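Local coordinates for staphylococcus aureus CymR (Staphylococcus aureus, PDB 3T8R), which probably binds DNA as a dimeric Rrf2-type transcriptional regulator that senses oxidation through a thiol and governs stress resistance and the oxidative response, at residues K9-L14 with I82-L86; M17-K22 with L123-A127; R53-R59 with Y68-V72. All coordinates share one frame; numbering follows the deposited sequence.

Contact 1: residues K9-L14 with I82-L86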
# COMPACT_ATOMS: atom_id res chain seq x y z
N LYS A 9 9.52 -4.64 10.43
CA LYS A 9 9.62 -4.10 11.79
C LYS A 9 8.27 -3.60 12.29
O LYS A 9 7.88 -3.85 13.43
CB LYS A 9 10.64 -2.96 11.84
CG LYS A 9 12.09 -3.39 11.70
CD LYS A 9 13.03 -2.22 11.95
CE LYS A 9 12.96 -1.20 10.81
NZ LYS A 9 13.93 -0.07 11.01
N GLY A 10 7.56 -2.87 11.43
CA GLY A 10 6.26 -2.32 11.77
C GLY A 10 5.27 -3.42 12.10
O GLY A 10 4.60 -3.35 13.13
N ARG A 11 5.19 -4.43 11.24
CA ARG A 11 4.27 -5.54 11.49
C ARG A 11 4.56 -6.23 12.81
O ARG A 11 3.66 -6.45 13.61
CB ARG A 11 4.34 -6.56 10.35
CG ARG A 11 3.84 -5.98 9.04
CD ARG A 11 3.93 -7.00 7.91
NE ARG A 11 2.92 -8.04 8.03
CZ ARG A 11 2.71 -8.97 7.11
NH1 ARG A 11 3.45 -8.97 6.01
NH2 ARG A 11 1.77 -9.89 7.28
N TYR A 12 5.82 -6.58 13.04
CA TYR A 12 6.15 -7.30 14.27
C TYR A 12 6.02 -6.40 15.49
O TYR A 12 5.62 -6.86 16.55
CB TYR A 12 7.53 -7.95 14.19
CG TYR A 12 7.52 -9.18 13.31
CD1 TYR A 12 6.83 -10.32 13.70
CD2 TYR A 12 8.18 -9.20 12.10
CE1 TYR A 12 6.81 -11.46 12.90
CE2 TYR A 12 8.16 -10.33 11.28
CZ TYR A 12 7.47 -11.46 11.70
OH TYR A 12 7.45 -12.60 10.91
N GLY A 13 6.32 -5.12 15.33
CA GLY A 13 6.11 -4.17 16.42
C GLY A 13 4.65 -4.10 16.84
O GLY A 13 4.33 -4.06 18.03
N LEU A 14 3.76 -4.08 15.84
CA LEU A 14 2.34 -4.05 16.06
C LEU A 14 1.89 -5.30 16.80
O LEU A 14 1.12 -5.22 17.75
CB LEU A 14 1.59 -3.94 14.73
CG LEU A 14 0.55 -2.84 14.55
CD1 LEU A 14 -0.42 -3.24 13.44
CD2 LEU A 14 -0.20 -2.49 15.85
N ILE A 82 2.23 3.35 15.95
CA ILE A 82 3.21 2.29 16.10
C ILE A 82 4.02 2.10 14.83
O ILE A 82 5.25 2.00 14.86
CB ILE A 82 2.52 0.97 16.51
CG1 ILE A 82 1.97 1.12 17.93
CG2 ILE A 82 3.51 -0.17 16.44
CD1 ILE A 82 0.89 0.11 18.33
N ILE A 83 3.34 2.06 13.69
CA ILE A 83 4.05 1.90 12.44
C ILE A 83 5.03 3.05 12.22
O ILE A 83 6.18 2.83 11.84
CB ILE A 83 3.07 1.84 11.27
CG1 ILE A 83 2.15 0.63 11.42
CG2 ILE A 83 3.84 1.77 9.97
CD1 ILE A 83 2.89 -0.66 11.49
N ARG A 84 4.56 4.27 12.47
CA ARG A 84 5.40 5.45 12.30
C ARG A 84 6.70 5.37 13.09
O ARG A 84 7.77 5.66 12.57
CB ARG A 84 4.62 6.72 12.65
CG ARG A 84 3.60 7.11 11.57
CD ARG A 84 2.98 8.49 11.81
NE ARG A 84 1.90 8.47 12.80
CZ ARG A 84 0.64 8.16 12.53
NH1 ARG A 84 0.29 7.82 11.29
NH2 ARG A 84 -0.28 8.17 13.49
N LEU A 85 6.61 4.94 14.35
CA LEU A 85 7.78 4.87 15.21
C LEU A 85 8.82 3.89 14.69
O LEU A 85 10.02 4.13 14.78
CB LEU A 85 7.36 4.47 16.61
CG LEU A 85 6.79 5.58 17.47
CD1 LEU A 85 6.08 5.00 18.68
CD2 LEU A 85 7.92 6.52 17.90
N LEU A 86 8.35 2.78 14.14
CA LEU A 86 9.27 1.72 13.73
C LEU A 86 9.74 1.83 12.28
O LEU A 86 10.87 1.46 11.98
CB LEU A 86 8.63 0.36 13.98
CG LEU A 86 8.43 0.11 15.48
CD1 LEU A 86 7.41 -0.97 15.74
CD2 LEU A 86 9.77 -0.21 16.16
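L86 meets helix 8-21 at its two glycines: its CD1 lies 3.5 Å from G13 CA, and its CB rests 4.2 Å from G10 CA. Because CG sits beside the backbone N and anti to the carbonyl carbon, the isobutyl end reaches across the glycine backbone, where no side chain from either glycine intervenes. The two CA atoms of G10 and I83 are consequently only 4.8 Å apart, while the axes of the short helical segments approach to 8.5 Å at 131° between their N-to-C directions.

I83 reaches G10 differently. Its side chain leaves the backbone at a slant to the partner helix, but two successive bends (chi1 -62°, chi2 -59°) bring CD1 back to 3.6 Å from G10 O. That oxygen already accepts the helical bond from L14 N, so the methyl lies against a carbonyl engaged in the helix. Further along helix 8-21, I82 and L14 cross at about a right angle, with I82 CD1 at 3.8 Å from L14 CD2. At the exposed end K9 carries CE and NZ alongside L86 O, NZ at 3.6 Å.

No hydrogen bond links the segments. R11, on another side of helix 8-21, instead forms a salt bridge with E99 of the second subunit. The close helix-helix packing at G10 and G13 joins helices 8-21 and 79-87 within the winged helix-turn-helix domain of an Rrf2-type regulator.

Contact 2: residues M17-K22 with L123-A127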
# COMPACT_ATOMS: atom_id res chain seq x y z
N MET A 17 2.80 -5.08 20.41
CA MET A 17 1.93 -4.16 21.12
C MET A 17 0.54 -4.74 21.39
O MET A 17 -0.05 -4.50 22.44
CB MET A 17 1.86 -2.83 20.37
CG MET A 17 3.20 -2.10 20.32
SD MET A 17 3.71 -1.54 21.96
CE MET A 17 2.49 -0.28 22.27
N ILE A 18 0.02 -5.52 20.45
CA ILE A 18 -1.27 -6.16 20.64
C ILE A 18 -1.19 -7.16 21.79
O ILE A 18 -2.08 -7.23 22.63
CB ILE A 18 -1.76 -6.84 19.34
CG1 ILE A 18 -2.06 -5.78 18.28
CG2 ILE A 18 -3.00 -7.67 19.61
CD1 ILE A 18 -2.18 -6.33 16.86
N SER A 19 -0.09 -7.91 21.84
CA SER A 19 0.16 -8.85 22.94
C SER A 19 0.15 -8.14 24.28
O SER A 19 -0.49 -8.57 25.24
CB SER A 19 1.50 -9.55 22.74
OG SER A 19 1.34 -10.68 21.90
N LEU A 20 0.88 -7.03 24.35
CA LEU A 20 0.94 -6.28 25.59
C LEU A 20 -0.41 -5.66 25.94
O LEU A 20 -0.79 -5.57 27.11
CB LEU A 20 2.03 -5.20 25.52
CG LEU A 20 3.48 -5.66 25.45
CD1 LEU A 20 4.38 -4.44 25.29
CD2 LEU A 20 3.87 -6.41 26.72
N ALA A 21 -1.15 -5.23 24.91
CA ALA A 21 -2.45 -4.62 25.11
C ALA A 21 -3.42 -5.64 25.68
O ALA A 21 -4.28 -5.32 26.49
CB ALA A 21 -2.98 -4.01 23.81
N LYS A 22 -3.26 -6.89 25.26
CA LYS A 22 -4.15 -7.95 25.73
C LYS A 22 -3.90 -8.28 27.19
O LYS A 22 -4.63 -9.07 27.79
CB LYS A 22 -4.01 -9.19 24.85
CG LYS A 22 -4.76 -9.07 23.56
CD LYS A 22 -4.57 -10.30 22.70
CE LYS A 22 -5.29 -10.16 21.39
NZ LYS A 22 -6.77 -10.32 21.53
N LEU A 123 -5.05 0.61 19.35
CA LEU A 123 -4.54 -0.65 19.84
C LEU A 123 -5.59 -1.37 20.68
O LEU A 123 -5.63 -2.60 20.70
CB LEU A 123 -3.28 -0.40 20.68
CG LEU A 123 -2.53 -1.63 21.19
CD1 LEU A 123 -2.05 -2.51 20.04
CD2 LEU A 123 -1.33 -1.17 22.02
N LYS A 124 -6.40 -0.62 21.43
CA LYS A 124 -7.45 -1.24 22.23
C LYS A 124 -8.40 -1.99 21.30
O LYS A 124 -8.80 -3.12 21.57
CB LYS A 124 -8.22 -0.19 23.03
CG LYS A 124 -9.37 -0.74 23.88
CD LYS A 124 -8.88 -1.45 25.14
CE LYS A 124 -8.46 -2.88 24.86
NZ LYS A 124 -8.14 -3.65 26.11
N TYR A 125 -8.74 -1.33 20.20
CA TYR A 125 -9.61 -1.90 19.18
C TYR A 125 -9.00 -3.20 18.65
O TYR A 125 -9.69 -4.22 18.56
CB TYR A 125 -9.76 -0.86 18.06
CG TYR A 125 -11.00 -1.01 17.23
CD1 TYR A 125 -12.20 -0.43 17.62
CD2 TYR A 125 -10.96 -1.70 16.03
CE1 TYR A 125 -13.33 -0.55 16.84
CE2 TYR A 125 -12.09 -1.83 15.25
CZ TYR A 125 -13.27 -1.26 15.66
OH TYR A 125 -14.39 -1.39 14.88
N LEU A 126 -7.71 -3.18 18.33
CA LEU A 126 -7.04 -4.40 17.87
C LEU A 126 -7.07 -5.51 18.93
O LEU A 126 -7.16 -6.70 18.62
CB LEU A 126 -5.61 -4.11 17.44
CG LEU A 126 -5.49 -3.25 16.18
CD1 LEU A 126 -4.07 -2.77 15.93
CD2 LEU A 126 -6.01 -4.03 14.95
N ALA A 127 -6.97 -5.12 20.19
CA ALA A 127 -6.92 -6.10 21.26
C ALA A 127 -8.27 -6.76 21.53
O ALA A 127 -8.32 -7.87 22.06
CB ALA A 127 -6.39 -5.45 22.53
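L123 is the main apolar side chain by which the short helix 123-127 packs on the end of helix 8-21, the first helix of the winged helix-turn-helix domain. The axes of the two short segments come within 8.9 Å at 77°, close to perpendicular. L123 sets its two methyls astride the final turns, its CG lying opposite the backbone N (chi1 -174°), and through these branches one leucine spans several residues of the partner: CD1 lies 3.7 Å from I18 N, while CD2 sits 3.6 Å from M17 O. The latter oxygen is engaged by A21 N in the helix, so the methyl packs against a backbone already bonded.

Side chains close in tightly from several directions. Buried A21 presses its CB on the branch point, 3.6 Å from L123 CG. M17 crosses L123 at about a right angle and turns its CE onto the CD2 methyl. I18 shares its CG1 between L123 and L126, reaching L123 CD1 at 3.7 Å. Beyond this buried group, I18 also packs on Q103 of the second subunit and L126 on A102 of the second subunit, which places the contact beside the dimer interface.

A127 marks the transition to the looser side, its CB 3.9 Å from A21 CB. Toward solvent, lysine chains take over. K124 bends round so that its NZ comes within 4.2 Å of A21 O, too far for a bond, and has a weak, long ion pair with E128. Exposed K22 supplies the sole hydrogen bond across the segments: its chain runs extended until the bend at chi4, which turns NZ to 2.9 Å from A127 O, with the nitrogen tilted 32° from the carbonyl plane.

Contact 3: residues R53-R59 with Y68-V72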
# COMPACT_ATOMS: atom_id res chain seq x y z
N ARG A 53 10.04 1.84 23.64
CA ARG A 53 10.38 2.25 24.98
C ARG A 53 10.75 3.74 24.98
O ARG A 53 10.31 4.50 25.84
CB ARG A 53 11.56 1.40 25.46
CG ARG A 53 11.82 1.41 26.95
CD ARG A 53 12.88 0.37 27.27
NE ARG A 53 14.13 0.65 26.57
CZ ARG A 53 14.89 -0.27 25.98
NH1 ARG A 53 14.55 -1.55 26.01
NH2 ARG A 53 16.01 0.10 25.38
N ASN A 54 11.54 4.14 24.00
CA ASN A 54 11.98 5.53 23.91
C ASN A 54 10.84 6.51 23.68
O ASN A 54 10.89 7.65 24.13
CB ASN A 54 13.04 5.67 22.82
CG ASN A 54 14.35 5.06 23.23
OD1 ASN A 54 14.57 4.79 24.41
ND2 ASN A 54 15.24 4.83 22.26
N ALA A 55 9.80 6.05 23.00
CA ALA A 55 8.62 6.87 22.75
C ALA A 55 7.68 6.88 23.94
O ALA A 55 6.69 7.60 23.94
CB ALA A 55 7.88 6.39 21.50
N GLY A 56 7.98 6.06 24.94
CA GLY A 56 7.21 6.00 26.17
C GLY A 56 5.95 5.14 26.12
O GLY A 56 5.09 5.24 26.99
N LEU A 57 5.84 4.29 25.11
CA LEU A 57 4.62 3.50 24.95
C LEU A 57 4.65 2.23 25.78
O LEU A 57 3.60 1.74 26.20
CB LEU A 57 4.40 3.14 23.48
CG LEU A 57 4.24 4.29 22.50
CD1 LEU A 57 3.82 3.74 21.16
CD2 LEU A 57 3.21 5.28 23.02
N ILE A 58 5.84 1.69 25.99
CA ILE A 58 6.01 0.50 26.82
C ILE A 58 7.14 0.73 27.82
O ILE A 58 7.95 1.65 27.66
CB ILE A 58 6.34 -0.74 25.96
CG1 ILE A 58 7.73 -0.63 25.33
CG2 ILE A 58 5.28 -0.90 24.88
CD1 ILE A 58 8.20 -1.92 24.64
N ARG A 59 7.20 -0.12 28.83
CA ARG A 59 8.28 -0.03 29.82
C ARG A 59 8.63 -1.41 30.35
O ARG A 59 7.81 -2.33 30.34
CB ARG A 59 7.87 0.87 30.97
CG ARG A 59 6.73 0.33 31.79
CD ARG A 59 6.43 1.30 32.90
NE ARG A 59 5.23 0.95 33.66
CZ ARG A 59 4.71 1.74 34.59
NH1 ARG A 59 5.29 2.90 34.85
NH2 ARG A 59 3.62 1.36 35.24
N TYR A 68 8.00 -6.91 29.92
CA TYR A 68 7.44 -5.64 29.46
C TYR A 68 5.95 -5.48 29.68
O TYR A 68 5.22 -6.45 29.81
CB TYR A 68 7.76 -5.45 27.98
CG TYR A 68 9.20 -5.08 27.76
CD1 TYR A 68 9.59 -3.75 27.76
CD2 TYR A 68 10.18 -6.06 27.60
CE1 TYR A 68 10.91 -3.40 27.57
CE2 TYR A 68 11.51 -5.70 27.42
CZ TYR A 68 11.86 -4.37 27.40
OH TYR A 68 13.17 -4.00 27.22
N GLN A 69 5.51 -4.22 29.70
CA GLN A 69 4.10 -3.90 29.82
C GLN A 69 3.84 -2.57 29.10
O GLN A 69 4.75 -1.78 28.89
CB GLN A 69 3.68 -3.81 31.29
CG GLN A 69 4.22 -2.59 32.01
CD GLN A 69 3.95 -2.60 33.51
OE1 GLN A 69 3.34 -3.53 34.04
NE2 GLN A 69 4.40 -1.56 34.19
N LEU A 70 2.60 -2.34 28.70
CA LEU A 70 2.22 -1.04 28.20
C LEU A 70 2.46 0.02 29.27
O LEU A 70 2.20 -0.22 30.44
CB LEU A 70 0.74 -1.05 27.86
CG LEU A 70 0.28 -0.85 26.43
CD1 LEU A 70 1.15 -1.55 25.41
CD2 LEU A 70 -1.16 -1.29 26.36
N ARG A 71 2.97 1.17 28.87
CA ARG A 71 3.12 2.28 29.79
C ARG A 71 2.00 3.29 29.60
O ARG A 71 1.66 4.05 30.51
CB ARG A 71 4.47 2.95 29.55
CG ARG A 71 4.61 4.23 30.32
CD ARG A 71 5.93 4.92 30.09
NE ARG A 71 5.87 6.21 30.77
CZ ARG A 71 5.35 7.30 30.24
NH1 ARG A 71 4.88 7.27 29.00
NH2 ARG A 71 5.31 8.44 30.93
N VAL A 72 1.43 3.29 28.39
CA VAL A 72 0.32 4.15 28.02
C VAL A 72 -0.85 3.23 27.67
O VAL A 72 -0.64 2.19 27.05
CB VAL A 72 0.72 5.02 26.81
CG1 VAL A 72 -0.49 5.49 26.04
CG2 VAL A 72 1.59 6.20 27.30
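The flat groups of R53 and Y68 meet edge to edge, their planes only 23° apart: R53 NH1 gives a weak hydrogen bond to Y68 OH, which lies in the guanidinium plane. Y68 belongs, with I58 and R59, to the beta hairpin of strands 58-60 and 67-70, the wing of a winged helix-turn-helix domain, whereas R53 comes from helix 42-54. The Y68 ring also meets I58 CD1 and R59 O, both approaching obliquely. R71 likewise uses the edge of its guanidinium, NH1 donating to G56 O on a lone pair in the carbonyl plane.

Two backbone bonds define the antiparallel hydrogen-bonded pair R59 and Q69: R59 N to Q69 O and Q69 N to R59 O, each 3.0 Å. I58 and L70 form the adjoining non-hydrogen-bonded pair, with CA atoms 4.3 Å apart and side chains that diverge; both side chains nevertheless pack on M17 and L20 of helix 8-21. On the side carrying R59 and Q69, the two chains cross with guanidinium and amide planes 36° apart.

Before strand 58-60, the chain leaves helix 42-54 through G56, whose positive phi, with two bonds back into the last turn, marks a Schellman motif. The extended R71 chain, with CG anti to the backbone N (chi1 171°), lies along this turn, its CD 3.2 Å from G56 O. Next to it L57 O accepts a 2.8 Å bond from R71 N, which stands above the carbonyl plane, and a weak one from V72 N at 3.5 Å.

Contacts 1 and 2 both use helix 8-21, at successive points along it, and both are largely buried and apolar; they meet where I82 CD1 touches M17 CB at 3.7 Å. Contact 3 is partly buried and differs in chemistry: backbone hydrogen bonds join its strands and arginines tie them to the end of helix 42-54 and the turn after it, whereas contact 1 has none between its segments and contact 2 has one, at its exposed lysine. The apolar side of contact 3 nonetheless joins the same core, M17 SD lying 3.4 Å from I58 CG2, and L57 packs on L85 of helix 79-87. Contacts 1 and 2 also touch the second subunit; the segments of contact 3 do not.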